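Local coordinates for protein cryptic loci regulator 2 (Schizosaccharomyces pombe 972h-, PDB 5IKJ) that acts upstream of histone deacetylases in the SHREC repressor complex to promote transcriptional silencing and nucleosome positioning at heterochromatic loci, at residues D234-V248 with I257-Y269. Numbering follows the deposited sequence.
Sequences DTYTWPSSYRLGEVV and IPAIIVARNLINY
Val-248 and Ala-259 form a hydrogen-bonded antiparallel pair in the beta hairpin of strands 247-252 and 255-266, part of a five-stranded antiparallel sheet. The evidence is reciprocal: Val-248 N donates to Ala-259 O and Ala-259 N to Val-248 O. Val-247 and Ile-260 follow as a non-hydrogen-bonded pair, their CA atoms 4.4 Å apart. Pairing persists into the type II turn from Arg-243 to Glu-246, where Ile-261 N reaches Glu-246 O at 2.9 Å and Gly-245 N donates to Ile-261 O. Ile-261 CB packs against Arg-243 O, and its CG1 meets Val-248 CG1.

Beyond the turn the chains separate, and Arg-264 reaches across. CB leaves the strand toward 234-248; with chi1 at 74°, CG lies between the backbone N and carbonyl carbon, 4.0 Å from Leu-244 CD2. CD touches the same methyl, and NE passes Leu-244 CG, which sits over one guanidinium face, toward its rim. CZ comes 3.4 Å from Asp-234 OD1. At the edge, NH1 donates to Tyr-242 O (2.8 Å), and NH2 bonds the syn side of Asp-234 OD1 at 2.7 Å in a salt bridge; NH1 also bonds that oxygen weakly. The two stronger bonds, helped by the weak one, hold the group's rotation. The Asp-234 bridge ties the last turn of helix 214-237 to the strand, the Tyr-242 bond the following loop. Asp-234 OD2 turns to Trp-390 NE1, while Arg-243 donates from NH2 to backbone Asp-234 O and salt-bridges Asp-393 through NH1.

Leu-266 CD2 makes a CH-pi contact with Trp-238, 3.7 Å from the five-membered ring's centroid and 9° off its normal.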
loop_
_atom_site.group_PDB
_atom_site.type_symbol
_atom_site.label_atom_id
_atom_site.label_comp_id
_atom_site.label_asym_id
_atom_site.label_seq_id
_atom_site.Cartn_x
_atom_site.Cartn_y
_atom_site.Cartn_z
ATOM N N ASP A 234 0.048 3.937 -6.034
ATOM C CA ASP A 234 -0.973 4.073 -7.068
ATOM C C ASP A 234 -1.719 5.400 -6.991
ATOM O O ASP A 234 -2.396 5.769 -7.958
ATOM C CB ASP A 234 -1.974 2.919 -6.969
ATOM C CG ASP A 234 -1.442 1.630 -7.569
ATOM O OD1 ASP A 234 -0.243 1.581 -7.919
ATOM O OD2 ASP A 234 -2.224 0.663 -7.687
ATOM N N THR A 235 -1.622 6.121 -5.871
ATOM C CA THR A 235 -2.344 7.375 -5.705
ATOM C C THR A 235 -1.464 8.560 -5.334
ATOM O O THR A 235 -1.936 9.698 -5.426
ATOM C CB THR A 235 -3.435 7.231 -4.631
ATOM O OG1 THR A 235 -2.828 7.003 -3.354
ATOM C CG2 THR A 235 -4.368 6.072 -4.958
ATOM N N TYR A 236 -0.212 8.341 -4.926
ATOM C CA TYR A 236 0.639 9.431 -4.468
ATOM C C TYR A 236 2.023 9.383 -5.108
ATOM O O TYR A 236 2.474 10.375 -5.689
ATOM C CB TYR A 236 0.755 9.393 -2.941
ATOM C CG TYR A 236 1.785 10.336 -2.361
ATOM C CD1 TYR A 236 1.482 11.671 -2.129
ATOM C CD2 TYR A 236 3.055 9.886 -2.030
ATOM C CE1 TYR A 236 2.419 12.533 -1.595
ATOM C CE2 TYR A 236 3.998 10.741 -1.495
ATOM C CZ TYR A 236 3.676 12.062 -1.279
ATOM O OH TYR A 236 4.615 12.913 -0.746
ATOM N N THR A 237 2.702 8.237 -5.021
ATOM C CA THR A 237 4.107 8.173 -5.416
ATOM C C THR A 237 4.265 8.042 -6.928
ATOM O O THR A 237 4.912 8.877 -7.570
ATOM C CB THR A 237 4.795 7.005 -4.705
ATOM O OG1 THR A 237 4.242 6.849 -3.391
ATOM C CG2 THR A 237 6.287 7.262 -4.588
ATOM N N TRP A 238 3.688 6.995 -7.513
ATOM C CA TRP A 238 3.786 6.735 -8.950
ATOM C C TRP A 238 2.391 6.495 -9.513
ATOM O O TRP A 238 2.091 5.419 -10.041
ATOM C CB TRP A 238 4.703 5.542 -9.215
ATOM C CG TRP A 238 5.907 5.500 -8.322
ATOM C CD1 TRP A 238 6.103 4.678 -7.250
ATOM C CD2 TRP A 238 7.080 6.318 -8.418
ATOM N NE1 TRP A 238 7.325 4.931 -6.675
ATOM C CE2 TRP A 238 7.945 5.934 -7.374
ATOM C CE3 TRP A 238 7.482 7.338 -9.286
ATOM C CZ2 TRP A 238 9.186 6.532 -7.173
ATOM C CZ3 TRP A 238 8.717 7.930 -9.086
ATOM C CH2 TRP A 238 9.554 7.526 -8.038
ATOM N N PRO A 239 1.507 7.493 -9.421
ATOM C CA PRO A 239 0.093 7.249 -9.743
ATOM C C PRO A 239 -0.200 7.111 -11.227
ATOM O O PRO A 239 -1.136 6.388 -11.588
ATOM C CB PRO A 239 -0.612 8.473 -9.143
ATOM C CG PRO A 239 0.428 9.544 -9.154
ATOM C CD PRO A 239 1.725 8.844 -8.876
ATOM N N SER A 240 0.546 7.786 -12.101
ATOM C CA SER A 240 0.264 7.739 -13.535
ATOM C C SER A 240 0.887 6.462 -14.083
ATOM O O SER A 240 2.011 6.455 -14.587
ATOM C CB SER A 240 0.800 8.981 -14.237
ATOM O OG SER A 240 0.140 9.191 -15.474
ATOM N N SER A 241 0.142 5.365 -13.987
ATOM C CA SER A 241 0.705 4.044 -14.232
ATOM C C SER A 241 -0.427 3.030 -14.305
ATOM O O SER A 241 -1.575 3.320 -13.961
ATOM C CB SER A 241 1.697 3.663 -13.129
ATOM O OG SER A 241 1.068 3.692 -11.859
ATOM N N TYR A 242 -0.083 1.832 -14.765
ATOM C CA TYR A 242 -0.986 0.694 -14.722
ATOM C C TYR A 242 -0.755 -0.095 -13.438
ATOM O O TYR A 242 0.325 -0.060 -12.844
ATOM C CB TYR A 242 -0.792 -0.193 -15.951
ATOM C CG TYR A 242 -1.232 0.483 -17.227
ATOM C CD1 TYR A 242 -2.545 0.388 -17.666
ATOM C CD2 TYR A 242 -0.342 1.235 -17.984
ATOM C CE1 TYR A 242 -2.957 1.013 -18.827
ATOM C CE2 TYR A 242 -0.746 1.863 -19.147
ATOM C CZ TYR A 242 -2.054 1.749 -19.563
ATOM O OH TYR A 242 -2.458 2.375 -20.718
ATOM N N ARG A 243 -1.794 -0.808 -13.010
ATOM C CA ARG A 243 -1.852 -1.341 -11.658
ATOM C C ARG A 243 -1.882 -2.863 -11.670
ATOM O O ARG A 243 -2.404 -3.491 -12.596
ATOM C CB ARG A 243 -3.068 -0.778 -10.912
ATOM C CG ARG A 243 -2.968 0.728 -10.721
ATOM C CD ARG A 243 -4.240 1.355 -10.189
ATOM N NE ARG A 243 -4.016 2.753 -9.828
ATOM C CZ ARG A 243 -4.979 3.631 -9.560
ATOM N NH1 ARG A 243 -6.254 3.270 -9.615
ATOM N NH2 ARG A 243 -4.662 4.879 -9.242
ATOM N N LEU A 244 -1.306 -3.441 -10.620
ATOM C CA LEU A 244 -1.168 -4.887 -10.516
ATOM C C LEU A 244 -2.533 -5.559 -10.540
ATOM O O LEU A 244 -3.409 -5.239 -9.730
ATOM C CB LEU A 244 -0.419 -5.234 -9.230
ATOM C CG LEU A 244 1.015 -4.706 -9.156
ATOM C CD1 LEU A 244 1.594 -4.883 -7.760
ATOM C CD2 LEU A 244 1.892 -5.399 -10.187
ATOM N N GLY A 245 -2.710 -6.490 -11.473
ATOM C CA GLY A 245 -3.954 -7.213 -11.612
ATOM C C GLY A 245 -4.920 -6.643 -12.626
ATOM O O GLY A 245 -5.974 -7.248 -12.858
ATOM N N GLU A 246 -4.604 -5.506 -13.239
ATOM C CA GLU A 246 -5.504 -4.902 -14.208
ATOM C C GLU A 246 -5.424 -5.622 -15.548
ATOM O O GLU A 246 -4.379 -6.154 -15.933
ATOM C CB GLU A 246 -5.178 -3.423 -14.410
ATOM C CG GLU A 246 -5.409 -2.554 -13.190
ATOM C CD GLU A 246 -5.421 -1.076 -13.528
ATOM O OE1 GLU A 246 -6.376 -0.381 -13.122
ATOM O OE2 GLU A 246 -4.481 -0.610 -14.207
ATOM N N VAL A 247 -6.548 -5.629 -16.258
ATOM C CA VAL A 247 -6.633 -6.158 -17.613
ATOM C C VAL A 247 -6.469 -4.997 -18.581
ATOM O O VAL A 247 -7.199 -4.001 -18.498
ATOM C CB VAL A 247 -7.969 -6.889 -17.834
ATOM C CG1 VAL A 247 -8.168 -7.234 -19.304
ATOM C CG2 VAL A 247 -8.023 -8.150 -16.980
ATOM N N VAL A 248 -5.510 -5.118 -19.499
ATOM C CA VAL A 248 -5.108 -4.026 -20.370
ATOM C C VAL A 248 -5.003 -4.542 -21.801
ATOM O O VAL A 248 -5.161 -5.733 -22.069
ATOM C CB VAL A 248 -3.773 -3.391 -19.923
ATOM C CG1 VAL A 248 -3.838 -2.981 -18.455
ATOM C CG2 VAL A 248 -2.608 -4.352 -20.158
ATOM N N ILE A 257 -2.904 -7.157 -27.978
ATOM C CA ILE A 257 -2.857 -8.407 -27.229
ATOM C C ILE A 257 -3.557 -8.183 -25.885
ATOM O O ILE A 257 -3.173 -7.267 -25.148
ATOM C CB ILE A 257 -1.410 -8.884 -27.024
ATOM C CG1 ILE A 257 -0.780 -9.251 -28.371
ATOM C CG2 ILE A 257 -1.356 -10.069 -26.065
ATOM C CD1 ILE A 257 0.715 -9.475 -28.311
ATOM N N PRO A 258 -4.566 -8.980 -25.530
ATOM C CA PRO A 258 -5.150 -8.856 -24.185
ATOM C C PRO A 258 -4.194 -9.417 -23.144
ATOM O O PRO A 258 -3.639 -10.504 -23.317
ATOM C CB PRO A 258 -6.443 -9.682 -24.270
ATOM C CG PRO A 258 -6.592 -10.085 -25.712
ATOM C CD PRO A 258 -5.229 -10.039 -26.308
ATOM N N ALA A 259 -4.007 -8.675 -22.055
ATOM C CA ALA A 259 -3.014 -9.044 -21.060
ATOM C C ALA A 259 -3.485 -8.607 -19.682
ATOM O O ALA A 259 -4.419 -7.813 -19.540
ATOM C CB ALA A 259 -1.651 -8.421 -21.380
ATOM N N ILE A 260 -2.820 -9.145 -18.661
ATOM C CA ILE A 260 -3.047 -8.756 -17.276
ATOM C C ILE A 260 -1.702 -8.391 -16.667
ATOM O O ILE A 260 -0.713 -9.109 -16.853
ATOM C CB ILE A 260 -3.728 -9.873 -16.461
ATOM C CG1 ILE A 260 -4.018 -9.386 -15.038
ATOM C CG2 ILE A 260 -2.860 -11.127 -16.424
ATOM C CD1 ILE A 260 -5.135 -10.141 -14.355
ATOM N N ILE A 261 -1.662 -7.270 -15.952
ATOM C CA ILE A 261 -0.442 -6.876 -15.258
ATOM C C ILE A 261 -0.199 -7.860 -14.118
ATOM O O ILE A 261 -1.024 -7.995 -13.211
ATOM C CB ILE A 261 -0.546 -5.437 -14.734
ATOM C CG1 ILE A 261 -0.974 -4.470 -15.845
ATOM C CG2 ILE A 261 0.785 -4.990 -14.117
ATOM C CD1 ILE A 261 0.063 -4.245 -16.939
ATOM N N VAL A 262 0.923 -8.575 -14.180
ATOM C CA VAL A 262 1.327 -9.492 -13.119
ATOM C C VAL A 262 2.343 -8.867 -12.165
ATOM O O VAL A 262 2.334 -9.167 -10.973
ATOM C CB VAL A 262 1.884 -10.787 -13.741
ATOM C CG1 VAL A 262 2.286 -11.767 -12.645
ATOM C CG2 VAL A 262 0.866 -11.404 -14.684
ATOM N N ALA A 263 3.241 -8.025 -12.663
ATOM C CA ALA A 263 4.330 -7.480 -11.862
ATOM C C ALA A 263 4.772 -6.183 -12.517
ATOM O O ALA A 263 4.377 -5.864 -13.640
ATOM C CB ALA A 263 5.497 -8.472 -11.747
ATOM N N ARG A 264 5.589 -5.433 -11.792
ATOM C CA ARG A 264 6.102 -4.162 -12.275
ATOM C C ARG A 264 7.235 -3.760 -11.349
ATOM O O ARG A 264 7.269 -4.170 -10.187
ATOM C CB ARG A 264 5.014 -3.077 -12.300
ATOM C CG ARG A 264 4.651 -2.564 -10.920
ATOM C CD ARG A 264 3.328 -1.831 -10.900
ATOM N NE ARG A 264 3.018 -1.354 -9.557
ATOM C CZ ARG A 264 1.936 -0.650 -9.238
ATOM N NH1 ARG A 264 1.048 -0.331 -10.168
ATOM N NH2 ARG A 264 1.743 -0.265 -7.986
ATOM N N ASN A 265 8.170 -2.973 -11.873
ATOM C CA ASN A 265 9.318 -2.550 -11.088
ATOM C C ASN A 265 9.718 -1.150 -11.517
ATOM O O ASN A 265 9.532 -0.762 -12.673
ATOM C CB ASN A 265 10.499 -3.513 -11.253
ATOM C CG ASN A 265 10.974 -3.607 -12.689
ATOM O OD1 ASN A 265 10.479 -4.422 -13.467
ATOM N ND2 ASN A 265 11.935 -2.764 -13.051
ATOM N N LEU A 266 10.265 -0.394 -10.570
ATOM C CA LEU A 266 10.765 0.935 -10.873
ATOM C C LEU A 266 12.077 0.838 -11.643
ATOM O O LEU A 266 12.892 -0.058 -11.405
ATOM C CB LEU A 266 10.965 1.729 -9.582
ATOM C CG LEU A 266 9.684 2.120 -8.841
ATOM C CD1 LEU A 266 9.999 2.611 -7.436
ATOM C CD2 LEU A 266 8.916 3.181 -9.616
ATOM N N ILE A 267 12.276 1.766 -12.571
ATOM C CA ILE A 267 13.470 1.783 -13.408
ATOM C C ILE A 267 14.551 2.572 -12.685
ATOM O O ILE A 267 14.333 3.722 -12.287
ATOM C CB ILE A 267 13.173 2.391 -14.790
ATOM C CG1 ILE A 267 11.855 1.854 -15.359
ATOM C CG2 ILE A 267 14.312 2.067 -15.750
ATOM C CD1 ILE A 267 11.365 2.601 -16.585
ATOM N N ASN A 268 15.720 1.958 -12.516
ATOM C CA ASN A 268 16.816 2.605 -11.803
ATOM C C ASN A 268 17.436 3.688 -12.675
ATOM O O ASN A 268 17.936 3.406 -13.770
ATOM C CB ASN A 268 17.868 1.572 -11.404
ATOM C CG ASN A 268 19.034 2.182 -10.646
ATOM O OD1 ASN A 268 19.556 3.234 -11.016
ATOM N ND2 ASN A 268 19.452 1.517 -9.575
ATOM N N TYR A 269 17.407 4.929 -12.187
ATOM C CA TYR A 269 18.076 6.042 -12.849
ATOM C C TYR A 269 19.195 6.629 -11.999
ATOM O O TYR A 269 19.718 7.698 -12.337
ATOM C CB TYR A 269 17.068 7.135 -13.219
ATOM C CG TYR A 269 15.979 6.682 -14.171
ATOM C CD1 TYR A 269 16.150 5.564 -14.978
ATOM C CD2 TYR A 269 14.781 7.376 -14.263
ATOM C CE1 TYR A 269 15.158 5.152 -15.847
ATOM C CE2 TYR A 269 13.783 6.970 -15.130
ATOM C CZ TYR A 269 13.977 5.856 -15.918
ATOM O OH TYR A 269 12.989 5.447 -16.782
#